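Local coordinates for replicative DNA helicase (PDB 2R5U), which probably unwinds double-stranded DNA ahead of the replisome as an ATP-dependent hexameric helicase, the chain here being its N-terminal domain, at residues T86-L91 with G95-I100. Sequence-based numbering, arbitrary orientation.
Sequences TVAAEL and GLLRRI
Leu91 meets Leu96, Leu97 and Ile100 where the chain leaves helix 84-93 and turns into the short helix 97-100. The turn is a Schellman motif. Gly95 has positive phi (70°), and Leu96 N donates to Leu91 O at 2.9 Å. This bond is fairly straight, 162° at the hydrogen, with the donor tilted well out of the carbonyl plane. Gly95 N also lies close to Leu91 O, but its angle is too poor for a bond.

Apolar side chains pack beside this turn. Leu97 swings CG anti to its backbone N (chi1 -173°), which carries its branched end back over the last turns of helix 84-93. Its CD2 touches the carbonyl oxygen of Ala88 at 3.5 Å, while CD1 rests against the methyl of Ala88 at 4.0 Å. CD1 also reaches Leu91 CB at 4.1 Å. Leu91 has CG anti to its carbonyl carbon (chi1 -69°), and its CD1 reaches Ile100 CD1, 3.6 Å away. These two side chains meet by their methyl ends and cross at about a right angle. Leu91 CD2 lies more loosely against Leu96 CB.

Helix 102-111 adds Leu106, which packs on both Ala88 and Ile100. Helix 63-77 brings Ala64 to Ile100. The contact ties the short helix to helix 84-93 within the N-terminal domain.

The chemistry is that of a capped helix end followed by plain aliphatic packing. The bond from Leu96 N holds the turn where helix 84-93 ends, and aliphatic branches pack the short helix against it without any side-chain polar bond between them.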
loop_
_atom_site.group_PDB
_atom_site.type_symbol
_atom_site.label_atom_id
_atom_site.label_comp_id
_atom_site.label_asym_id
_atom_site.label_seq_id
_atom_site.Cartn_x
_atom_site.Cartn_y
_atom_site.Cartn_z
ATOM N N THR B 86 -36.062 -7.614 -13.884
ATOM C CA THR B 86 -34.743 -8.065 -14.347
ATOM C C THR B 86 -33.621 -7.060 -13.986
ATOM O O THR B 86 -32.474 -7.457 -13.733
ATOM C CB THR B 86 -34.702 -8.362 -15.849
ATOM O OG1 THR B 86 -35.035 -7.167 -16.589
ATOM C CG2 THR B 86 -35.666 -9.513 -16.213
ATOM N N VAL B 87 -33.979 -5.779 -13.917
ATOM C CA VAL B 87 -33.038 -4.713 -13.558
ATOM C C VAL B 87 -32.732 -4.687 -12.045
ATOM O O VAL B 87 -31.575 -4.530 -11.661
ATOM C CB VAL B 87 -33.498 -3.318 -14.076
ATOM C CG1 VAL B 87 -32.586 -2.178 -13.505
ATOM C CG2 VAL B 87 -33.479 -3.270 -15.590
ATOM N N ALA B 88 -33.755 -4.827 -11.197
ATOM C CA ALA B 88 -33.559 -4.951 -9.748
ATOM C C ALA B 88 -32.647 -6.130 -9.387
ATOM O O ALA B 88 -31.840 -6.047 -8.442
ATOM C CB ALA B 88 -34.911 -5.070 -9.000
ATOM N N ALA B 89 -32.775 -7.219 -10.143
ATOM C CA ALA B 89 -31.940 -8.393 -9.935
ATOM C C ALA B 89 -30.504 -8.168 -10.420
ATOM O O ALA B 89 -29.564 -8.636 -9.782
ATOM C CB ALA B 89 -32.562 -9.627 -10.610
ATOM N N GLU B 90 -30.337 -7.489 -11.556
ATOM C CA GLU B 90 -29.009 -7.115 -12.036
ATOM C C GLU B 90 -28.318 -6.169 -11.036
ATOM O O GLU B 90 -27.152 -6.380 -10.700
ATOM C CB GLU B 90 -29.069 -6.515 -13.456
ATOM C CG GLU B 90 -27.745 -5.921 -13.965
ATOM C CD GLU B 90 -26.649 -6.954 -14.184
ATOM O OE1 GLU B 90 -26.972 -8.062 -14.653
ATOM O OE2 GLU B 90 -25.459 -6.652 -13.894
ATOM N N LEU B 91 -29.048 -5.175 -10.529
ATOM C CA LEU B 91 -28.537 -4.298 -9.450
ATOM C C LEU B 91 -28.185 -5.045 -8.162
ATOM O O LEU B 91 -27.133 -4.800 -7.568
ATOM C CB LEU B 91 -29.515 -3.147 -9.155
ATOM C CG LEU B 91 -29.665 -2.073 -10.249
ATOM C CD1 LEU B 91 -30.938 -1.288 -9.995
ATOM C CD2 LEU B 91 -28.469 -1.147 -10.349
ATOM N N GLY B 95 -24.621 -5.711 -5.852
ATOM C CA GLY B 95 -24.654 -5.144 -4.498
ATOM C C GLY B 95 -25.144 -3.699 -4.425
ATOM O O GLY B 95 -24.910 -3.004 -3.429
ATOM N N LEU B 96 -25.832 -3.236 -5.469
ATOM C CA LEU B 96 -26.211 -1.817 -5.568
ATOM C C LEU B 96 -27.696 -1.524 -5.380
ATOM O O LEU B 96 -28.098 -0.358 -5.366
ATOM C CB LEU B 96 -25.733 -1.223 -6.897
ATOM C CG LEU B 96 -24.226 -1.200 -7.171
ATOM C CD1 LEU B 96 -23.968 -1.128 -8.656
ATOM C CD2 LEU B 96 -23.540 -0.048 -6.428
ATOM N N LEU B 97 -28.509 -2.571 -5.240
ATOM C CA LEU B 97 -29.959 -2.407 -5.149
ATOM C C LEU B 97 -30.379 -1.601 -3.917
ATOM O O LEU B 97 -31.244 -0.720 -4.014
ATOM C CB LEU B 97 -30.695 -3.759 -5.202
ATOM C CG LEU B 97 -32.229 -3.684 -5.284
ATOM C CD1 LEU B 97 -32.697 -2.920 -6.532
ATOM C CD2 LEU B 97 -32.868 -5.058 -5.237
ATOM N N ARG B 98 -29.754 -1.902 -2.775
ATOM C CA ARG B 98 -29.990 -1.172 -1.523
ATOM C C ARG B 98 -29.423 0.240 -1.572
ATOM O O ARG B 98 -29.998 1.165 -0.999
ATOM C CB ARG B 98 -29.408 -1.931 -0.331
ATOM N N ARG B 99 -28.310 0.407 -2.283
ATOM C CA ARG B 99 -27.703 1.727 -2.490
ATOM C C ARG B 99 -28.711 2.758 -3.026
ATOM O O ARG B 99 -28.688 3.920 -2.608
ATOM C CB ARG B 99 -26.503 1.618 -3.444
ATOM C CG ARG B 99 -25.441 2.710 -3.298
ATOM C CD ARG B 99 -24.270 2.231 -2.440
ATOM N NE ARG B 99 -23.276 1.481 -3.215
ATOM C CZ ARG B 99 -22.608 0.416 -2.765
ATOM N NH1 ARG B 99 -22.830 -0.054 -1.540
ATOM N NH2 ARG B 99 -21.721 -0.194 -3.547
ATOM N N ILE B 100 -29.599 2.324 -3.927
ATOM C CA ILE B 100 -30.523 3.213 -4.637
ATOM C C ILE B 100 -31.962 3.234 -4.075
ATOM O O ILE B 100 -32.768 4.081 -4.463
ATOM C CB ILE B 100 -30.557 2.892 -6.160
ATOM C CG1 ILE B 100 -31.287 1.567 -6.424
ATOM C CG2 ILE B 100 -29.133 2.840 -6.739
ATOM C CD1 ILE B 100 -31.818 1.429 -7.833
#